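Local coordinates for putative peptidase (Parabacteroides merdae, PDB 4L8K), which probably hydrolyses peptide bonds as a serine peptidase of family S41, a member of the ClpP/crotonase clan, at residues 138-141 and 142-146; 105-109 and 110-114; 34-37 and 38-42. All coordinates share one frame; numbering follows the deposited sequence.

Contact 1: 138-141 and 142-146; sequences DYMF and AHFKE
Met140 and Phe144 meet one turn apart toward the C-terminal end of helix 134-143, the crossover helix of the beta-alpha-beta unit formed with strands 120-125 and 149-153. Backbone bonds come first. Two i-to-i+4 bonds continue the alpha-helix, from Ala142 N to Asp138 O and from His143 N to Tyr139 O at 3.0 Å. The pattern then changes: Phe144 N makes only a weak, bent bond to its i-to-i+4 acceptor Met140 O and turns to the i-to-i+3 acceptor Phe141 O, at 3.0 Å.

The apolar contact is a Met-aromatic pair. Met140, a selenomethionine, carries its CG anti to the backbone N (chi1 176°) and bends at chi2, which brings SE obliquely to the Phe144 ring, 4.5 Å from its centroid; the closest ring atom is CD2, 3.5 Å from SE. The same ring has Met140 O over one face, and both side chains pack on Val123 of strand 120-125. The carboxylate of Asp138 is salt-bridged to Arg171 and Arg206. A further bend at chi3 places the terminal CE of Met140 3.6 Å above the plane of the Phe141 ring, toward its rim.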
ATOM      1  N   ASP A 138       2.054   3.096 -23.354  1.00 19.95           N
ATOM      2  CA  ASP A 138       1.565   2.793 -24.705  1.00 20.95           C
ATOM      3  C   ASP A 138       2.327   1.629 -25.347  1.00 25.08           C
ATOM      4  O   ASP A 138       1.698   0.772 -25.971  1.00 27.31           O
ATOM      5  CB  ASP A 138       1.647   4.028 -25.616  1.00 23.91           C
ATOM      6  CG  ASP A 138       0.555   5.061 -25.384  1.00 33.07           C
ATOM      7  OD1 ASP A 138      -0.347   4.797 -24.555  1.00 34.05           O
ATOM      8  OD2 ASP A 138       0.611   6.135 -26.022  1.00 39.64           O
ATOM      9  N   TYR A 139       3.659   1.582 -25.165  1.00 19.69           N
ATOM     10  CA  TYR A 139       4.519   0.524 -25.710  1.00 20.11           C
ATOM     11  C   TYR A 139       4.283  -0.832 -25.033  1.00 23.88           C
ATOM     12  O   TYR A 139       4.266  -1.861 -25.718  1.00 24.35           O
ATOM     13  CB  TYR A 139       5.995   0.918 -25.627  1.00 21.31           C
ATOM     14  CG  TYR A 139       6.405   1.750 -26.822  1.00 24.13           C
ATOM     15  CD1 TYR A 139       6.485   1.185 -28.098  1.00 26.38           C
ATOM     16  CD2 TYR A 139       6.673   3.108 -26.695  1.00 25.44           C
ATOM     17  CE1 TYR A 139       6.807   1.955 -29.214  1.00 25.78           C
ATOM     18  CE2 TYR A 139       7.022   3.885 -27.806  1.00 26.47           C
ATOM     19  CZ  TYR A 139       7.088   3.300 -29.060  1.00 29.15           C
ATOM     20  OH  TYR A 139       7.453   4.031 -30.154  1.00 27.66           O
HETATM   21  N   MSE A 140       4.068  -0.822 -23.705  1.00 18.43           N
HETATM   22  CA  MSE A 140       3.799  -2.030 -22.934  1.00 16.89           C
HETATM   23  C   MSE A 140       2.450  -2.614 -23.395  1.00 20.52           C
HETATM   24  O   MSE A 140       2.381  -3.806 -23.698  1.00 22.52           O
HETATM   25  CB  MSE A 140       3.866  -1.732 -21.414  1.00 17.46           C
HETATM   26  CG  MSE A 140       3.494  -2.911 -20.499  1.00 21.77           C
HETATM   27 SE   MSE A 140       1.547  -2.995 -20.228  0.75 26.36          SE
HETATM   28  CE  MSE A 140       1.317  -1.313 -19.138  1.00 21.82           C
ATOM     29  N   PHE A 141       1.423  -1.781 -23.516  1.00 16.53           N
ATOM     30  CA  PHE A 141       0.101  -2.212 -23.970  1.00 16.26           C
ATOM     31  C   PHE A 141       0.156  -2.727 -25.407  1.00 19.71           C
ATOM     32  O   PHE A 141      -0.456  -3.764 -25.680  1.00 20.44           O
ATOM     33  CB  PHE A 141      -0.980  -1.096 -23.814  1.00 18.00           C
ATOM     34  CG  PHE A 141      -1.400  -0.784 -22.380  1.00 19.43           C
ATOM     35  CD1 PHE A 141      -1.687  -1.807 -21.474  1.00 21.21           C
ATOM     36  CD2 PHE A 141      -1.562   0.531 -21.955  1.00 21.27           C
ATOM     37  CE1 PHE A 141      -2.089  -1.516 -20.160  1.00 21.21           C
ATOM     38  CE2 PHE A 141      -1.959   0.816 -20.643  1.00 23.59           C
ATOM     39  CZ  PHE A 141      -2.211  -0.205 -19.750  1.00 20.53           C
ATOM     40  N   ALA A 142       0.926  -2.073 -26.297  1.00 17.01           N
ATOM     41  CA  ALA A 142       1.042  -2.533 -27.712  1.00 17.78           C
ATOM     42  C   ALA A 142       1.745  -3.919 -27.779  1.00 22.07           C
ATOM     43  O   ALA A 142       1.347  -4.771 -28.573  1.00 21.72           O
ATOM     44  CB  ALA A 142       1.784  -1.518 -28.564  1.00 18.59           C
ATOM     45  N   HIS A 143       2.731  -4.170 -26.891  1.00 17.25           N
ATOM     46  CA  HIS A 143       3.391  -5.470 -26.826  1.00 17.89           C
ATOM     47  C   HIS A 143       2.388  -6.581 -26.427  1.00 23.36           C
ATOM     48  O   HIS A 143       2.569  -7.746 -26.795  1.00 24.27           O
ATOM     49  CB  HIS A 143       4.563  -5.411 -25.837  1.00 19.31           C
ATOM     50  CG  HIS A 143       5.398  -6.660 -25.793  1.00 22.53           C
ATOM     51  ND1 HIS A 143       6.082  -7.113 -26.909  1.00 24.98           N
ATOM     52  CD2 HIS A 143       5.619  -7.515 -24.769  1.00 24.15           C
ATOM     53  CE1 HIS A 143       6.676  -8.233 -26.535  1.00 24.59           C
ATOM     54  NE2 HIS A 143       6.427  -8.513 -25.255  1.00 24.48           N
ATOM     55  N   PHE A 144       1.296  -6.195 -25.736  1.00 20.79           N
ATOM     56  CA  PHE A 144       0.257  -7.092 -25.213  1.00 19.83           C
ATOM     57  C   PHE A 144      -1.066  -7.012 -26.005  1.00 23.76           C
ATOM     58  O   PHE A 144      -2.074  -7.552 -25.552  1.00 22.61           O
ATOM     59  CB  PHE A 144       0.007  -6.750 -23.729  1.00 20.08           C
ATOM     60  CG  PHE A 144       1.179  -6.940 -22.779  1.00 21.17           C
ATOM     61  CD1 PHE A 144       2.190  -7.851 -23.062  1.00 23.90           C
ATOM     62  CD2 PHE A 144       1.229  -6.258 -21.574  1.00 22.95           C
ATOM     63  CE1 PHE A 144       3.242  -8.049 -22.167  1.00 25.04           C
ATOM     64  CE2 PHE A 144       2.268  -6.474 -20.668  1.00 24.61           C
ATOM     65  CZ  PHE A 144       3.257  -7.380 -20.962  1.00 23.46           C
ATOM     66  N   LYS A 145      -1.038  -6.409 -27.206  1.00 22.50           N
ATOM     67  CA  LYS A 145      -2.198  -6.217 -28.100  1.00 23.65           C
ATOM     68  C   LYS A 145      -2.977  -7.528 -28.358  1.00 28.23           C
ATOM     69  O   LYS A 145      -4.200  -7.531 -28.285  1.00 28.87           O
ATOM     70  CB  LYS A 145      -1.754  -5.562 -29.435  1.00 26.24           C
ATOM     71  CG  LYS A 145      -2.828  -5.392 -30.508  1.00 36.71           C
ATOM     72  CD  LYS A 145      -3.981  -4.440 -30.096  1.00 49.32           C
ATOM     73  CE  LYS A 145      -5.186  -4.489 -31.025  1.00 56.07           C
ATOM     74  NZ  LYS A 145      -6.036  -5.691 -30.787  1.00 54.94           N
ATOM     75  N   GLU A 146      -2.273  -8.625 -28.580  1.00 25.11           N
ATOM     76  CA  GLU A 146      -2.863  -9.933 -28.892  1.00 24.77           C
ATOM     77  C   GLU A 146      -3.193 -10.782 -27.650  1.00 28.94           C
ATOM     78  O   GLU A 146      -3.778 -11.858 -27.792  1.00 27.25           O
ATOM     79  CB  GLU A 146      -1.921 -10.743 -29.796  1.00 26.59           C
ATOM     80  CG  GLU A 146      -1.609 -10.126 -31.141  1.00 32.19           C
ATOM     81  CD  GLU A 146      -2.811  -9.642 -31.930  1.00 44.13           C
ATOM     82  OE1 GLU A 146      -3.822 -10.376 -32.045  1.00 44.28           O
ATOM     83  OE2 GLU A 146      -2.750  -8.484 -32.388  1.00 45.61           O
TER

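Contact 2: 105-109 and 110-114; sequences KIAGG and MKYKR
Lys105 lays its CB over one face of the Tyr112 ring, a CH-pi contact 3.5 Å from CB to the ring centroid and only 19° off the ring normal. The Tyr112 ring gets there because its CG sits between the backbone N and the carbonyl carbon (chi1 68°), which turns the phenol across the neighbouring strand. Ala107 joins on the same side of the hairpin, its CB 3.6 Å from Tyr112 CE1 and 3.8 Å from CE of Met110, a selenomethionine.

Behind these side chains, the backbone sets the register. Lys105 and Tyr112 form a hydrogen-bonded antiparallel pair, with Lys105 N to Tyr112 O at 2.8 Å and Tyr112 N bonded back to Lys105 O. Ala107 and Met110 form the next such pair and close a type II' turn through Gly108, whose positive phi (66°) suits the turn's first corner, and Gly109.

Farther out, Lys111 and Lys113 bond through their backbones to Tyr124 and Tyr122, joining the hairpin to strand 120-125, while Met110 and Tyr112 pack on Met140 of helix 134-143. The aliphatic root of Lys105 thus serves as an apolar cover for the buried tyrosine ring, while the rest of its chain, bent at chi2, leads the ammonium group away from that surface.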
ATOM      1  N   LYS A 105      11.260  -7.067 -20.835  1.00 19.67           N
ATOM      2  CA  LYS A 105      11.432  -5.710 -21.339  1.00 20.57           C
ATOM      3  C   LYS A 105      11.404  -4.720 -20.194  1.00 24.64           C
ATOM      4  O   LYS A 105      10.758  -4.985 -19.180  1.00 22.21           O
ATOM      5  CB  LYS A 105      10.326  -5.376 -22.359  1.00 24.26           C
ATOM      6  CG  LYS A 105       9.962  -6.478 -23.367  1.00 32.83           C
ATOM      7  CD  LYS A 105      10.999  -6.621 -24.426  1.00 42.34           C
ATOM      8  CE  LYS A 105      10.465  -7.462 -25.551  1.00 53.76           C
ATOM      9  NZ  LYS A 105      11.527  -7.774 -26.539  1.00 70.91           N
ATOM     10  N   ILE A 106      12.101  -3.567 -20.355  1.00 23.55           N
ATOM     11  CA  ILE A 106      12.171  -2.501 -19.340  1.00 21.56           C
ATOM     12  C   ILE A 106      11.593  -1.204 -19.925  1.00 25.22           C
ATOM     13  O   ILE A 106      12.129  -0.684 -20.887  1.00 23.94           O
ATOM     14  CB  ILE A 106      13.618  -2.297 -18.793  1.00 22.53           C
ATOM     15  CG1 ILE A 106      14.099  -3.552 -18.050  1.00 21.78           C
ATOM     16  CG2 ILE A 106      13.687  -1.035 -17.893  1.00 20.54           C
ATOM     17  CD1 ILE A 106      15.633  -3.611 -17.785  1.00 26.64           C
ATOM     18  N   ALA A 107      10.501  -0.699 -19.337  1.00 22.77           N
ATOM     19  CA  ALA A 107       9.855   0.556 -19.762  1.00 22.67           C
ATOM     20  C   ALA A 107       9.636   1.410 -18.503  1.00 26.65           C
ATOM     21  O   ALA A 107       8.656   1.210 -17.762  1.00 24.20           O
ATOM     22  CB  ALA A 107       8.537   0.266 -20.471  1.00 23.15           C
ATOM     23  N   GLY A 108      10.600   2.294 -18.236  1.00 23.30           N
ATOM     24  CA  GLY A 108      10.611   3.111 -17.031  1.00 22.16           C
ATOM     25  C   GLY A 108      10.793   2.200 -15.833  1.00 24.86           C
ATOM     26  O   GLY A 108      11.659   1.326 -15.853  1.00 24.54           O
ATOM     27  N   GLY A 109       9.922   2.337 -14.837  1.00 19.82           N
ATOM     28  CA  GLY A 109       9.941   1.516 -13.634  1.00 17.13           C
ATOM     29  C   GLY A 109       9.265   0.163 -13.793  1.00 22.56           C
ATOM     30  O   GLY A 109       9.162  -0.585 -12.827  1.00 23.80           O
HETATM   31  N   MSE A 110       8.807  -0.184 -15.005  1.00 19.02           N
HETATM   32  CA  MSE A 110       8.152  -1.476 -15.280  1.00 16.67           C
HETATM   33  C   MSE A 110       9.076  -2.502 -15.930  1.00 21.94           C
HETATM   34  O   MSE A 110       9.861  -2.178 -16.835  1.00 22.48           O
HETATM   35  CB  MSE A 110       6.936  -1.321 -16.216  1.00 16.63           C
HETATM   36  CG  MSE A 110       5.786  -0.545 -15.615  1.00 22.04           C
HETATM   37 SE   MSE A 110       4.310  -0.332 -16.916  0.75 27.36          SE
HETATM   38  CE  MSE A 110       5.280   0.456 -18.470  1.00 23.55           C
ATOM     39  N   LYS A 111       8.896  -3.761 -15.505  1.00 16.98           N
ATOM     40  CA  LYS A 111       9.480  -4.953 -16.102  1.00 16.57           C
ATOM     41  C   LYS A 111       8.303  -5.669 -16.712  1.00 21.46           C
ATOM     42  O   LYS A 111       7.275  -5.827 -16.027  1.00 19.68           O
ATOM     43  CB  LYS A 111      10.211  -5.857 -15.093  1.00 17.02           C
ATOM     44  CG  LYS A 111      11.426  -5.251 -14.431  1.00 21.52           C
ATOM     45  CD  LYS A 111      12.010  -6.290 -13.483  1.00 17.09           C
ATOM     46  CE  LYS A 111      13.265  -5.830 -12.785  1.00 26.38           C
ATOM     47  NZ  LYS A 111      13.690  -6.857 -11.774  1.00 29.16           N
ATOM     48  N   TYR A 112       8.384  -6.047 -18.007  1.00 18.27           N
ATOM     49  CA  TYR A 112       7.211  -6.682 -18.589  1.00 17.12           C
ATOM     50  C   TYR A 112       7.580  -7.791 -19.563  1.00 22.00           C
ATOM     51  O   TYR A 112       8.629  -7.761 -20.198  1.00 22.94           O
ATOM     52  CB  TYR A 112       6.243  -5.651 -19.200  1.00 16.39           C
ATOM     53  CG  TYR A 112       6.737  -4.925 -20.435  1.00 17.86           C
ATOM     54  CD1 TYR A 112       7.573  -3.807 -20.331  1.00 20.15           C
ATOM     55  CD2 TYR A 112       6.288  -5.285 -21.704  1.00 17.68           C
ATOM     56  CE1 TYR A 112       8.003  -3.111 -21.474  1.00 20.34           C
ATOM     57  CE2 TYR A 112       6.696  -4.587 -22.849  1.00 19.05           C
ATOM     58  CZ  TYR A 112       7.549  -3.498 -22.730  1.00 24.60           C
ATOM     59  OH  TYR A 112       7.940  -2.839 -23.881  1.00 24.28           O
ATOM     60  N   LYS A 113       6.719  -8.798 -19.640  1.00 19.83           N
ATOM     61  CA  LYS A 113       6.923  -9.968 -20.489  1.00 20.54           C
ATOM     62  C   LYS A 113       5.612 -10.713 -20.741  1.00 22.69           C
ATOM     63  O   LYS A 113       4.777 -10.813 -19.844  1.00 20.17           O
ATOM     64  CB  LYS A 113       7.929 -10.921 -19.799  1.00 23.31           C
ATOM     65  CG  LYS A 113       8.478 -12.011 -20.692  1.00 30.72           C
ATOM     66  CD  LYS A 113       9.391 -12.916 -19.938  1.00 32.64           C
ATOM     67  CE  LYS A 113       9.939 -14.006 -20.809  1.00 35.70           C
ATOM     68  NZ  LYS A 113      11.038 -14.728 -20.109  1.00 51.96           N
ATOM     69  N   ARG A 114       5.491 -11.317 -21.933  1.00 21.16           N
ATOM     70  CA  ARG A 114       4.337 -12.156 -22.270  1.00 21.02           C
ATOM     71  C   ARG A 114       4.561 -13.569 -21.710  1.00 23.76           C
ATOM     72  O   ARG A 114       5.651 -14.141 -21.847  1.00 23.38           O
ATOM     73  CB  ARG A 114       4.077 -12.209 -23.786  1.00 17.71           C
ATOM     74  CG  ARG A 114       3.587 -10.894 -24.334  1.00 15.88           C
ATOM     75  CD  ARG A 114       3.117 -10.989 -25.774  1.00 20.01           C
ATOM     76  NE  ARG A 114       4.103 -11.596 -26.668  1.00 23.08           N
ATOM     77  CZ  ARG A 114       4.530 -11.043 -27.802  1.00 38.15           C
ATOM     78  NH1 ARG A 114       4.096  -9.842 -28.169  1.00 26.15           N
ATOM     79  NH2 ARG A 114       5.380 -11.690 -28.580  1.00 23.38           N
TER

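Contact 3: 34-37 and 38-42; sequences DDVY and DRYNL
Val36 O receives the backbone N of Tyr40 at 3.0 Å, with an N-H...O angle of 168°, and also lies in the plane of the Tyr40 ring at its edge, 3.1 Å from CD1. This is one turn of helix 33-43, and its neighbours follow the same i-to-i+4 pattern. Asp34 O accepts from Asp38 N and Asp35 O from Arg39 N, while Asn41 N reaches Tyr37 O at 2.8 Å. All four carbonyls of residues 34-37 are therefore used.

Arg39 lays its chain past Asp35 O, and its NH2 comes 3.5 Å from Val36 CG2. Tyr37 points its CG anti to the backbone N (chi1 179°), which sends the ring obliquely across Asn41, with ring and amide planes 16° apart. Their polar atoms stand 3.9 Å apart, from Tyr37 OH to Asn41 OD1. For these residues the polar ends are satisfied beyond the turn: Glu63 takes Arg39 in a salt bridge through one carboxylate oxygen and Tyr40 OH in a hydrogen bond through the other, while Tyr37 OH is bonded to Glu13 and the amide oxygen of Asn41 to Arg9. The carboxylates of Asp35 and Asp38 come within 4.4 Å, OD1 to OD2, a closeness that would probably raise their affinity for protons slightly.

The Val36 and Tyr40 side chains lie side by side, with Val36 CG1 3.9 Å from Tyr40 CD1, and pack on Met60 of helix 50-61. On helix 8-22, Tyr37 meets Trp16 edge-to-face, and Tyr37 and Asn41 both touch Phe12, so helix 33-43 joins the two helices flanking it in sequence.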
ATOM      1  N   ASP A  34      -5.574   8.099  26.988  1.00 42.51           N
ATOM      2  CA  ASP A  34      -5.500   8.717  28.318  1.00 43.30           C
ATOM      3  C   ASP A  34      -4.881   7.752  29.333  1.00 44.13           C
ATOM      4  O   ASP A  34      -4.130   8.197  30.200  1.00 44.08           O
ATOM      5  CB  ASP A  34      -6.894   9.169  28.798  1.00 47.04           C
ATOM      6  CG  ASP A  34      -7.415  10.461  28.186  1.00 55.88           C
ATOM      7  OD1 ASP A  34      -6.586  11.289  27.742  1.00 55.40           O
ATOM      8  OD2 ASP A  34      -8.651  10.669  28.203  1.00 63.97           O
ATOM      9  N   ASP A  35      -5.189   6.435  29.224  1.00 39.18           N
ATOM     10  CA  ASP A  35      -4.628   5.395  30.102  1.00 39.46           C
ATOM     11  C   ASP A  35      -3.165   5.144  29.740  1.00 40.72           C
ATOM     12  O   ASP A  35      -2.384   4.755  30.609  1.00 39.37           O
ATOM     13  CB  ASP A  35      -5.419   4.068  30.038  1.00 42.03           C
ATOM     14  CG  ASP A  35      -6.922   4.154  30.299  1.00 60.45           C
ATOM     15  OD1 ASP A  35      -7.364   5.122  30.975  1.00 63.32           O
ATOM     16  OD2 ASP A  35      -7.656   3.233  29.856  1.00 67.18           O
ATOM     17  N   VAL A  36      -2.807   5.362  28.447  1.00 36.62           N
ATOM     18  CA  VAL A  36      -1.437   5.265  27.932  1.00 34.86           C
ATOM     19  C   VAL A  36      -0.636   6.412  28.583  1.00 39.88           C
ATOM     20  O   VAL A  36       0.504   6.199  29.029  1.00 39.66           O
ATOM     21  CB  VAL A  36      -1.384   5.277  26.364  1.00 36.15           C
ATOM     22  CG1 VAL A  36       0.016   5.596  25.850  1.00 34.34           C
ATOM     23  CG2 VAL A  36      -1.867   3.946  25.784  1.00 34.88           C
ATOM     24  N   TYR A  37      -1.261   7.614  28.695  1.00 36.53           N
ATOM     25  CA  TYR A  37      -0.603   8.735  29.366  1.00 37.12           C
ATOM     26  C   TYR A  37      -0.315   8.382  30.839  1.00 41.91           C
ATOM     27  O   TYR A  37       0.809   8.566  31.282  1.00 40.92           O
ATOM     28  CB  TYR A  37      -1.421  10.044  29.290  1.00 38.94           C
ATOM     29  CG  TYR A  37      -0.731  11.185  30.006  1.00 41.49           C
ATOM     30  CD1 TYR A  37       0.211  11.974  29.353  1.00 42.80           C
ATOM     31  CD2 TYR A  37      -0.945  11.412  31.367  1.00 44.69           C
ATOM     32  CE1 TYR A  37       0.904  12.982  30.026  1.00 42.94           C
ATOM     33  CE2 TYR A  37      -0.246  12.406  32.057  1.00 46.44           C
ATOM     34  CZ  TYR A  37       0.662  13.202  31.377  1.00 54.03           C
ATOM     35  OH  TYR A  37       1.325  14.196  32.058  1.00 56.98           O
ATOM     36  N   ASP A  38      -1.330   7.902  31.580  1.00 40.57           N
ATOM     37  CA  ASP A  38      -1.219   7.572  33.011  1.00 42.05           C
ATOM     38  C   ASP A  38      -0.127   6.543  33.278  1.00 46.37           C
ATOM     39  O   ASP A  38       0.642   6.713  34.222  1.00 47.14           O
ATOM     40  CB  ASP A  38      -2.559   7.077  33.581  1.00 44.47           C
ATOM     41  CG  ASP A  38      -3.674   8.101  33.526  1.00 55.16           C
ATOM     42  OD1 ASP A  38      -3.367   9.314  33.517  1.00 55.01           O
ATOM     43  OD2 ASP A  38      -4.854   7.689  33.495  1.00 64.21           O
ATOM     44  N   ARG A  39      -0.036   5.503  32.428  1.00 41.33           N
ATOM     45  CA  ARG A  39       0.965   4.447  32.586  1.00 40.11           C
ATOM     46  C   ARG A  39       2.390   4.954  32.309  1.00 40.85           C
ATOM     47  O   ARG A  39       3.278   4.776  33.142  1.00 39.90           O
ATOM     48  CB  ARG A  39       0.642   3.259  31.679  1.00 40.05           C
ATOM     49  CG  ARG A  39      -0.466   2.389  32.255  1.00 55.00           C
ATOM     50  CD  ARG A  39      -0.671   1.097  31.493  1.00 65.65           C
ATOM     51  NE  ARG A  39      -1.283   1.320  30.181  1.00 63.88           N
ATOM     52  CZ  ARG A  39      -0.733   0.974  29.022  1.00 71.49           C
ATOM     53  NH1 ARG A  39       0.450   0.373  28.989  1.00 53.85           N
ATOM     54  NH2 ARG A  39      -1.369   1.209  27.889  1.00 62.57           N
ATOM     55  N   TYR A  40       2.597   5.605  31.151  1.00 35.61           N
ATOM     56  CA  TYR A  40       3.918   6.087  30.738  1.00 34.83           C
ATOM     57  C   TYR A  40       4.390   7.294  31.551  1.00 41.57           C
ATOM     58  O   TYR A  40       5.599   7.510  31.661  1.00 42.48           O
ATOM     59  CB  TYR A  40       3.946   6.367  29.227  1.00 34.05           C
ATOM     60  CG  TYR A  40       4.001   5.072  28.443  1.00 33.68           C
ATOM     61  CD1 TYR A  40       2.841   4.335  28.181  1.00 35.78           C
ATOM     62  CD2 TYR A  40       5.218   4.540  28.028  1.00 32.92           C
ATOM     63  CE1 TYR A  40       2.892   3.119  27.494  1.00 34.33           C
ATOM     64  CE2 TYR A  40       5.280   3.315  27.369  1.00 32.80           C
ATOM     65  CZ  TYR A  40       4.112   2.622  27.083  1.00 35.55           C
ATOM     66  OH  TYR A  40       4.167   1.435  26.403  1.00 34.79           O
ATOM     67  N   ASN A  41       3.458   8.029  32.167  1.00 39.17           N
ATOM     68  CA  ASN A  41       3.755   9.149  33.057  1.00 39.91           C
ATOM     69  C   ASN A  41       4.600   8.654  34.239  1.00 45.82           C
ATOM     70  O   ASN A  41       5.534   9.345  34.653  1.00 45.52           O
ATOM     71  CB  ASN A  41       2.453   9.785  33.554  1.00 36.35           C
ATOM     72  CG  ASN A  41       2.631  10.905  34.533  1.00 55.27           C
ATOM     73  OD1 ASN A  41       3.396  11.834  34.314  1.00 54.19           O
ATOM     74  ND2 ASN A  41       1.888  10.864  35.615  1.00 47.27           N
ATOM     75  N   LEU A  42       4.298   7.423  34.729  1.00 43.09           N
ATOM     76  CA  LEU A  42       4.981   6.780  35.859  1.00 44.21           C
ATOM     77  C   LEU A  42       6.300   6.150  35.449  1.00 45.81           C
ATOM     78  O   LEU A  42       7.145   5.885  36.311  1.00 45.33           O
ATOM     79  CB  LEU A  42       4.086   5.699  36.502  1.00 45.21           C
ATOM     80  CG  LEU A  42       2.703   6.137  37.023  1.00 51.44           C
ATOM     81  CD1 LEU A  42       1.815   4.936  37.282  1.00 52.07           C
ATOM     82  CD2 LEU A  42       2.818   6.992  38.270  1.00 53.77           C
TER

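How the contacts relate
From the N terminus the chain first passes contact 3, a turn within helix 33-43 in the region related to the tricorn protease C1 domain. Contact 2 follows, closing the tight hairpin of strands 105-107 and 110-115 at the edge of the seven-stranded mixed sheet. Contact 1 comes last, toward the end of the helix that crosses between strands 120-125 and 149-153. The three lie in series, neither nested nor crossing. Contacts 1 and 2 touch: Arg114 NH1 probably hydrogen-bonds His143 O, and Phe144 packs on Arg114 and Tyr112, tying helix to hairpin. Contact 3 stands apart, its centre about 58 Å from that of contact 1, across the chain's centre.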